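Local atomic coordinates of phosphatidylinositol-specific phospholipase C (Listeria monocytogenes, PDB entry 2PLC), a protein that is a bacterial member of the phosphatidylinositol-specific phospholipase C X-domain family, which has a TIM-barrel type of fold. Residues A[44-58]-A[255-267]. Numbering follows the deposited sequence.
Sequences QTQTMSLYQQLEAGI and LIMDFPEKQTIKN
The Phe259 ring lies with one face against the backbone of 44-58: Thr45 O sits 3.6 Å above its plane, over the centre, and Gln46 N toward the rim. At the ring edge, in plane, are Thr47 CG2, 3.6 Å from Phe259 CE1, and Gln44 CD, whose amide plane is turned 79° from the ring. Arg227 adds a cation-pi contact. The same Thr45 carbonyl also accepts from Phe259 N (N to Thr45 O 2.8 Å). A bend at chi2 (-66°) turns the Gln46 amide back toward 255-267, where NE2 donates to a lone pair of Met257 O at 3.1 Å, in both the carbonyl and amide planes; the same nitrogen bonds to His25 O. Asp258 OD1, near Thr45 CB, is bonded to His25 ND1. Farther along, Met48 and Ile265 meet tip to tip (CE to CD1 4.2 Å), while the Ile58 side chain crosses that of Ile265 at about a right angle, CD1 to CD1 3.8 Å. Water bridges Ala56 O to Lys262 O beside Gly57, whose positive phi (114°), with Gly57 N bonded to Leu54 O and Ile58 N to Gln53 O, makes a Schellman motif. Strand 253-257, parallel to neighbours 20-24 and 212-216, leads through loop 258-261 into helix 262-269, the beta-loop-alpha arrangement characteristic of a TIM-type barrel.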
ATOM      1  N   GLN A  44      16.198   5.685   2.831  1.00 21.43           N
ATOM      2  CA  GLN A  44      15.821   4.761   1.764  1.00 20.23           C
ATOM      3  C   GLN A  44      15.024   3.528   2.207  1.00 19.45           C
ATOM      4  O   GLN A  44      15.349   2.894   3.208  1.00 21.69           O
ATOM      5  CB  GLN A  44      17.066   4.326   0.995  1.00 14.57           C
ATOM      6  CG  GLN A  44      16.771   3.520  -0.252  1.00 21.29           C
ATOM      7  CD  GLN A  44      18.020   2.933  -0.866  1.00 25.67           C
ATOM      8  OE1 GLN A  44      19.002   2.682  -0.172  1.00 24.59           O
ATOM      9  NE2 GLN A  44      17.986   2.701  -2.170  1.00 22.37           N
ATOM     10  N   THR A  45      13.986   3.189   1.444  1.00 15.89           N
ATOM     11  CA  THR A  45      13.159   2.016   1.743  1.00 16.92           C
ATOM     12  C   THR A  45      12.941   1.110   0.530  1.00 16.31           C
ATOM     13  O   THR A  45      12.459  -0.015   0.675  1.00 15.82           O
ATOM     14  CB  THR A  45      11.783   2.415   2.261  1.00 15.61           C
ATOM     15  OG1 THR A  45      11.143   3.241   1.285  1.00 22.81           O
ATOM     16  CG2 THR A  45      11.905   3.171   3.577  1.00  9.98           C
ATOM     17  N   GLN A  46      13.284   1.606  -0.661  1.00 15.09           N
ATOM     18  CA  GLN A  46      13.107   0.842  -1.897  1.00 14.78           C
ATOM     19  C   GLN A  46      14.269   1.025  -2.882  1.00 18.50           C
ATOM     20  O   GLN A  46      15.058   1.962  -2.772  1.00 17.46           O
ATOM     21  CB  GLN A  46      11.810   1.268  -2.602  1.00 13.93           C
ATOM     22  CG  GLN A  46      10.553   1.269  -1.742  1.00 14.91           C
ATOM     23  CD  GLN A  46      10.148  -0.120  -1.277  1.00 18.21           C
ATOM     24  OE1 GLN A  46      10.451  -1.113  -1.933  1.00 20.02           O
ATOM     25  NE2 GLN A  46       9.459  -0.193  -0.141  1.00  3.87           N
ATOM     26  N   THR A  47      14.368   0.111  -3.843  1.00 19.57           N
ATOM     27  CA  THR A  47      15.391   0.192  -4.881  1.00 18.69           C
ATOM     28  C   THR A  47      14.703   0.268  -6.242  1.00 11.73           C
ATOM     29  O   THR A  47      15.246   0.835  -7.186  1.00 22.48           O
ATOM     30  CB  THR A  47      16.353  -1.013  -4.864  1.00 18.56           C
ATOM     31  OG1 THR A  47      15.607  -2.228  -4.978  1.00 23.12           O
ATOM     32  CG2 THR A  47      17.172  -1.019  -3.589  1.00 27.95           C
ATOM     33  N   MET A  48      13.509  -0.318  -6.332  1.00 17.32           N
ATOM     34  CA  MET A  48      12.720  -0.308  -7.563  1.00  8.96           C
ATOM     35  C   MET A  48      11.907   0.969  -7.670  1.00 13.66           C
ATOM     36  O   MET A  48      11.443   1.497  -6.661  1.00 21.26           O
ATOM     37  CB  MET A  48      11.758  -1.504  -7.614  1.00 16.60           C
ATOM     38  CG  MET A  48      12.417  -2.851  -7.897  1.00 17.25           C
ATOM     39  SD  MET A  48      11.218  -4.217  -7.968  1.00 20.59           S
ATOM     40  CE  MET A  48      10.658  -4.264  -6.247  1.00 19.02           C
ATOM     41  N   SER A  49      11.763   1.486  -8.887  1.00 10.85           N
ATOM     42  CA  SER A  49      10.968   2.689  -9.102  1.00 12.13           C
ATOM     43  C   SER A  49       9.502   2.277  -9.003  1.00 16.66           C
ATOM     44  O   SER A  49       9.188   1.079  -9.017  1.00 13.19           O
ATOM     45  CB  SER A  49      11.251   3.309 -10.479  1.00 11.28           C
ATOM     46  OG  SER A  49      10.804   2.468 -11.524  1.00 24.20           O
ATOM     47  N   LEU A  50       8.612   3.261  -8.913  1.00 18.73           N
ATOM     48  CA  LEU A  50       7.180   3.000  -8.796  1.00 20.55           C
ATOM     49  C   LEU A  50       6.695   2.054  -9.874  1.00 20.84           C
ATOM     50  O   LEU A  50       6.069   1.040  -9.589  1.00 25.99           O
ATOM     51  CB  LEU A  50       6.389   4.311  -8.875  1.00 15.86           C
ATOM     52  CG  LEU A  50       4.859   4.250  -8.888  1.00  8.41           C
ATOM     53  CD1 LEU A  50       4.331   3.449  -7.709  1.00 11.42           C
ATOM     54  CD2 LEU A  50       4.313   5.656  -8.844  1.00 12.51           C
ATOM     55  N   TYR A  51       7.065   2.354 -11.110  1.00 15.81           N
ATOM     56  CA  TYR A  51       6.643   1.540 -12.231  1.00 17.28           C
ATOM     57  C   TYR A  51       7.172   0.110 -12.176  1.00 16.60           C
ATOM     58  O   TYR A  51       6.468  -0.832 -12.543  1.00 22.71           O
ATOM     59  CB  TYR A  51       7.037   2.212 -13.540  1.00 22.72           C
ATOM     60  CG  TYR A  51       6.407   1.526 -14.714  1.00 39.03           C
ATOM     61  CD1 TYR A  51       5.034   1.634 -14.945  1.00 45.55           C
ATOM     62  CD2 TYR A  51       7.160   0.681 -15.533  1.00 49.38           C
ATOM     63  CE1 TYR A  51       4.411   0.903 -15.964  1.00 60.13           C
ATOM     64  CE2 TYR A  51       6.556  -0.059 -16.555  1.00 63.15           C
ATOM     65  CZ  TYR A  51       5.179   0.051 -16.768  1.00 65.70           C
ATOM     66  OH  TYR A  51       4.572  -0.706 -17.767  1.00 66.86           O
ATOM     67  N   GLN A  52       8.408  -0.054 -11.716  1.00 22.69           N
ATOM     68  CA  GLN A  52       8.997  -1.384 -11.617  1.00 24.59           C
ATOM     69  C   GLN A  52       8.276  -2.218 -10.565  1.00 24.62           C
ATOM     70  O   GLN A  52       8.106  -3.426 -10.735  1.00 31.25           O
ATOM     71  CB  GLN A  52      10.476  -1.294 -11.264  1.00 29.78           C
ATOM     72  CG  GLN A  52      11.303  -0.545 -12.271  1.00 38.33           C
ATOM     73  CD  GLN A  52      12.775  -0.631 -11.966  1.00 40.73           C
ATOM     74  OE1 GLN A  52      13.568  -1.034 -12.813  1.00 52.26           O
ATOM     75  NE2 GLN A  52      13.153  -0.271 -10.741  1.00 35.78           N
ATOM     76  N   GLN A  53       7.878  -1.569  -9.473  1.00 20.95           N
ATOM     77  CA  GLN A  53       7.175  -2.233  -8.379  1.00 21.44           C
ATOM     78  C   GLN A  53       5.825  -2.772  -8.845  1.00 18.67           C
ATOM     79  O   GLN A  53       5.444  -3.893  -8.506  1.00 20.80           O
ATOM     80  CB  GLN A  53       6.962  -1.264  -7.220  1.00 15.04           C
ATOM     81  CG  GLN A  53       8.235  -0.828  -6.517  1.00 11.37           C
ATOM     82  CD  GLN A  53       7.961   0.174  -5.415  1.00 18.59           C
ATOM     83  OE1 GLN A  53       6.941   0.088  -4.728  1.00 21.26           O
ATOM     84  NE2 GLN A  53       8.860   1.142  -5.247  1.00 13.00           N
ATOM     85  N   LEU A  54       5.118  -1.978  -9.643  1.00 14.42           N
ATOM     86  CA  LEU A  54       3.820  -2.392 -10.164  1.00 17.77           C
ATOM     87  C   LEU A  54       3.984  -3.607 -11.072  1.00 12.57           C
ATOM     88  O   LEU A  54       3.256  -4.585 -10.934  1.00 23.77           O
ATOM     89  CB  LEU A  54       3.142  -1.237 -10.906  1.00 15.75           C
ATOM     90  CG  LEU A  54       2.794  -0.008 -10.055  1.00 20.30           C
ATOM     91  CD1 LEU A  54       2.090   1.040 -10.908  1.00 15.81           C
ATOM     92  CD2 LEU A  54       1.919  -0.415  -8.882  1.00 14.23           C
ATOM     93  N   GLU A  55       4.959  -3.558 -11.972  1.00 19.81           N
ATOM     94  CA  GLU A  55       5.213  -4.682 -12.871  1.00 22.91           C
ATOM     95  C   GLU A  55       5.697  -5.921 -12.116  1.00 21.15           C
ATOM     96  O   GLU A  55       5.563  -7.040 -12.607  1.00 23.85           O
ATOM     97  CB  GLU A  55       6.237  -4.313 -13.947  1.00 26.80           C
ATOM     98  CG  GLU A  55       5.737  -3.326 -14.982  1.00 36.77           C
ATOM     99  CD  GLU A  55       6.423  -3.501 -16.333  1.00 44.73           C
ATOM    100  OE1 GLU A  55       7.651  -3.763 -16.364  1.00 47.29           O
ATOM    101  OE2 GLU A  55       5.722  -3.381 -17.366  1.00 38.58           O
ATOM    102  N   ALA A  56       6.271  -5.712 -10.930  1.00 22.17           N
ATOM    103  CA  ALA A  56       6.759  -6.808 -10.098  1.00 14.12           C
ATOM    104  C   ALA A  56       5.628  -7.464  -9.298  1.00 18.12           C
ATOM    105  O   ALA A  56       5.830  -8.497  -8.656  1.00 17.97           O
ATOM    106  CB  ALA A  56       7.851  -6.312  -9.161  1.00 13.77           C
ATOM    107  N   GLY A  57       4.449  -6.849  -9.306  1.00 16.61           N
ATOM    108  CA  GLY A  57       3.332  -7.424  -8.581  1.00 11.15           C
ATOM    109  C   GLY A  57       2.820  -6.638  -7.390  1.00 13.21           C
ATOM    110  O   GLY A  57       1.809  -7.014  -6.807  1.00 14.29           O
ATOM    111  N   ILE A  58       3.506  -5.562  -7.016  1.00 12.61           N
ATOM    112  CA  ILE A  58       3.080  -4.739  -5.885  1.00 14.01           C
ATOM    113  C   ILE A  58       1.720  -4.138  -6.227  1.00 16.48           C
ATOM    114  O   ILE A  58       1.538  -3.602  -7.317  1.00 15.99           O
ATOM    115  CB  ILE A  58       4.093  -3.596  -5.610  1.00 15.17           C
ATOM    116  CG1 ILE A  58       5.456  -4.167  -5.206  1.00 13.33           C
ATOM    117  CG2 ILE A  58       3.559  -2.640  -4.553  1.00  5.94           C
ATOM    118  CD1 ILE A  58       5.431  -5.066  -3.990  1.00 12.48           C
ATOM    119  N   LEU A 255       0.667  -7.411   2.979  1.00  7.91           N
ATOM    120  CA  LEU A 255       1.998  -7.517   3.573  1.00 11.42           C
ATOM    121  C   LEU A 255       2.841  -6.384   2.995  1.00 14.48           C
ATOM    122  O   LEU A 255       3.259  -6.426   1.834  1.00 16.38           O
ATOM    123  CB  LEU A 255       2.600  -8.897   3.273  1.00 11.87           C
ATOM    124  CG  LEU A 255       1.757 -10.070   3.816  1.00 18.25           C
ATOM    125  CD1 LEU A 255       2.371 -11.411   3.453  1.00 12.59           C
ATOM    126  CD2 LEU A 255       1.610  -9.951   5.330  1.00 17.13           C
ATOM    127  N   ILE A 256       3.061  -5.366   3.824  1.00 13.23           N
ATOM    128  CA  ILE A 256       3.778  -4.148   3.458  1.00 11.37           C
ATOM    129  C   ILE A 256       5.267  -4.196   3.814  1.00 15.79           C
ATOM    130  O   ILE A 256       5.636  -4.182   4.991  1.00 19.68           O
ATOM    131  CB  ILE A 256       3.071  -2.941   4.119  1.00 10.60           C
ATOM    132  CG1 ILE A 256       1.550  -3.082   3.929  1.00  6.58           C
ATOM    133  CG2 ILE A 256       3.528  -1.651   3.492  1.00  7.99           C
ATOM    134  CD1 ILE A 256       0.741  -2.096   4.698  1.00 10.86           C
ATOM    135  N   MET A 257       6.115  -4.155   2.786  1.00 15.99           N
ATOM    136  CA  MET A 257       7.556  -4.280   2.968  1.00 13.71           C
ATOM    137  C   MET A 257       8.485  -3.173   2.468  1.00 19.99           C
ATOM    138  O   MET A 257       8.115  -2.321   1.648  1.00 16.71           O
ATOM    139  CB  MET A 257       8.020  -5.576   2.286  1.00 15.35           C
ATOM    140  CG  MET A 257       7.196  -6.805   2.605  1.00 14.08           C
ATOM    141  SD  MET A 257       7.458  -8.129   1.431  1.00 22.55           S
ATOM    142  CE  MET A 257       6.306  -7.650   0.129  1.00 21.64           C
ATOM    143  N   ASP A 258       9.708  -3.225   2.989  1.00 14.54           N
ATOM    144  CA  ASP A 258      10.809  -2.353   2.600  1.00 14.78           C
ATOM    145  C   ASP A 258      11.691  -3.324   1.823  1.00 17.46           C
ATOM    146  O   ASP A 258      11.773  -4.501   2.184  1.00 18.61           O
ATOM    147  CB  ASP A 258      11.619  -1.882   3.807  1.00 12.58           C
ATOM    148  CG  ASP A 258      10.970  -0.746   4.552  1.00 16.86           C
ATOM    149  OD1 ASP A 258      10.152  -0.010   3.959  1.00 18.97           O
ATOM    150  OD2 ASP A 258      11.307  -0.578   5.743  1.00 17.89           O
ATOM    151  N   PHE A 259      12.303  -2.847   0.741  1.00 20.58           N
ATOM    152  CA  PHE A 259      13.200  -3.651  -0.089  1.00 18.18           C
ATOM    153  C   PHE A 259      12.716  -5.068  -0.434  1.00 18.86           C
ATOM    154  O   PHE A 259      13.435  -6.045  -0.221  1.00 18.45           O
ATOM    155  CB  PHE A 259      14.584  -3.740   0.573  1.00 16.22           C
ATOM    156  CG  PHE A 259      15.244  -2.411   0.790  1.00 14.21           C
ATOM    157  CD1 PHE A 259      15.867  -1.754  -0.260  1.00 13.82           C
ATOM    158  CD2 PHE A 259      15.276  -1.835   2.052  1.00  9.50           C
ATOM    159  CE1 PHE A 259      16.519  -0.541  -0.054  1.00 16.37           C
ATOM    160  CE2 PHE A 259      15.921  -0.630   2.270  1.00 10.87           C
ATOM    161  CZ  PHE A 259      16.547   0.022   1.215  1.00 14.04           C
ATOM    162  N   PRO A 260      11.491  -5.205  -0.966  1.00 18.38           N
ATOM    163  CA  PRO A 260      11.036  -6.557  -1.294  1.00 20.80           C
ATOM    164  C   PRO A 260      11.725  -7.103  -2.532  1.00 22.22           C
ATOM    165  O   PRO A 260      11.982  -6.368  -3.482  1.00 24.52           O
ATOM    166  CB  PRO A 260       9.550  -6.351  -1.556  1.00 23.97           C
ATOM    167  CG  PRO A 260       9.511  -4.968  -2.151  1.00 16.47           C
ATOM    168  CD  PRO A 260      10.436  -4.213  -1.236  1.00 15.16           C
ATOM    169  N   GLU A 261      12.052  -8.389  -2.501  1.00 24.41           N
ATOM    170  CA  GLU A 261      12.679  -9.047  -3.642  1.00 26.36           C
ATOM    171  C   GLU A 261      11.604  -9.635  -4.549  1.00 27.64           C
ATOM    172  O   GLU A 261      10.505  -9.961  -4.094  1.00 26.56           O
ATOM    173  CB  GLU A 261      13.626 -10.144  -3.171  1.00 25.61           C
ATOM    174  CG  GLU A 261      14.813  -9.607  -2.410  1.00 40.63           C
ATOM    175  CD  GLU A 261      15.826 -10.677  -2.097  1.00 56.45           C
ATOM    176  OE1 GLU A 261      15.558 -11.508  -1.197  1.00 66.57           O
ATOM    177  OE2 GLU A 261      16.888 -10.688  -2.757  1.00 62.10           O
ATOM    178  N   LYS A 262      11.924  -9.744  -5.837  1.00 27.60           N
ATOM    179  CA  LYS A 262      11.009 -10.286  -6.844  1.00 29.04           C
ATOM    180  C   LYS A 262      10.448 -11.642  -6.415  1.00 25.13           C
ATOM    181  O   LYS A 262       9.273 -11.935  -6.632  1.00 25.09           O
ATOM    182  CB  LYS A 262      11.743 -10.469  -8.175  1.00 34.05           C
ATOM    183  CG  LYS A 262      12.419  -9.230  -8.742  1.00 33.75           C
ATOM    184  CD  LYS A 262      11.484  -8.421  -9.623  1.00 44.36           C
ATOM    185  CE  LYS A 262      12.253  -7.407 -10.465  1.00 42.13           C
ATOM    186  NZ  LYS A 262      13.161  -8.069 -11.447  1.00 51.49           N
ATOM    187  N   GLN A 263      11.315 -12.454  -5.814  1.00 27.57           N
ATOM    188  CA  GLN A 263      10.991 -13.802  -5.330  1.00 29.24           C
ATOM    189  C   GLN A 263       9.919 -13.775  -4.243  1.00 29.71           C
ATOM    190  O   GLN A 263       8.932 -14.515  -4.300  1.00 23.12           O
ATOM    191  CB  GLN A 263      12.264 -14.445  -4.764  1.00 45.24           C
ATOM    192  CG  GLN A 263      12.102 -15.848  -4.203  1.00 59.82           C
ATOM    193  CD  GLN A 263      12.232 -16.920  -5.264  1.00 71.46           C
ATOM    194  OE1 GLN A 263      11.404 -17.014  -6.174  1.00 76.04           O
ATOM    195  NE2 GLN A 263      13.280 -17.736  -5.155  1.00 69.88           N
ATOM    196  N   THR A 264      10.141 -12.921  -3.247  1.00 23.93           N
ATOM    197  CA  THR A 264       9.228 -12.770  -2.122  1.00 25.18           C
ATOM    198  C   THR A 264       7.853 -12.304  -2.589  1.00 22.55           C
ATOM    199  O   THR A 264       6.832 -12.784  -2.102  1.00 27.86           O
ATOM    200  CB  THR A 264       9.775 -11.758  -1.096  1.00 23.43           C
ATOM    201  OG1 THR A 264      11.148 -12.054  -0.817  1.00 27.36           O
ATOM    202  CG2 THR A 264       8.985 -11.831   0.198  1.00 23.63           C
ATOM    203  N   ILE A 265       7.836 -11.362  -3.527  1.00 19.57           N
ATOM    204  CA  ILE A 265       6.591 -10.825  -4.061  1.00 17.71           C
ATOM    205  C   ILE A 265       5.785 -11.922  -4.760  1.00 22.75           C
ATOM    206  O   ILE A 265       4.572 -12.033  -4.562  1.00 25.75           O
ATOM    207  CB  ILE A 265       6.866  -9.654  -5.032  1.00 18.50           C
ATOM    208  CG1 ILE A 265       7.578  -8.519  -4.288  1.00  9.06           C
ATOM    209  CG2 ILE A 265       5.561  -9.147  -5.643  1.00 10.79           C
ATOM    210  CD1 ILE A 265       8.166  -7.446  -5.196  1.00 16.18           C
ATOM    211  N   LYS A 266       6.467 -12.752  -5.547  1.00 23.64           N
ATOM    212  CA  LYS A 266       5.811 -13.843  -6.263  1.00 29.93           C
ATOM    213  C   LYS A 266       5.194 -14.867  -5.318  1.00 25.55           C
ATOM    214  O   LYS A 266       4.075 -15.325  -5.534  1.00 33.45           O
ATOM    215  CB  LYS A 266       6.798 -14.562  -7.193  1.00 35.67           C
ATOM    216  CG  LYS A 266       7.069 -13.862  -8.513  1.00 44.91           C
ATOM    217  CD  LYS A 266       7.915 -14.744  -9.421  1.00 53.12           C
ATOM    218  CE  LYS A 266       8.184 -14.089 -10.766  1.00 59.45           C
ATOM    219  NZ  LYS A 266       9.007 -14.964 -11.654  1.00 66.40           N
ATOM    220  N   ASN A 267       5.935 -15.234  -4.279  1.00 23.61           N
ATOM    221  CA  ASN A 267       5.452 -16.214  -3.317  1.00 24.42           C
ATOM    222  C   ASN A 267       4.248 -15.742  -2.522  1.00 22.92           C
ATOM    223  O   ASN A 267       3.412 -16.552  -2.122  1.00 22.19           O
ATOM    224  CB  ASN A 267       6.588 -16.668  -2.399  1.00 28.98           C
ATOM    225  CG  ASN A 267       7.556 -17.595  -3.103  1.00 28.21           C
ATOM    226  OD1 ASN A 267       7.230 -18.166  -4.140  1.00 29.56           O
ATOM    227  ND2 ASN A 267       8.745 -17.757  -2.542  1.00 28.11           N
TER
HETATM  228  O   HOH W   1      13.397  -4.096  -3.894  1.00 19.54           O
HETATM  229  O   HOH W   2       8.217 -10.360  -8.707  1.00 22.06           O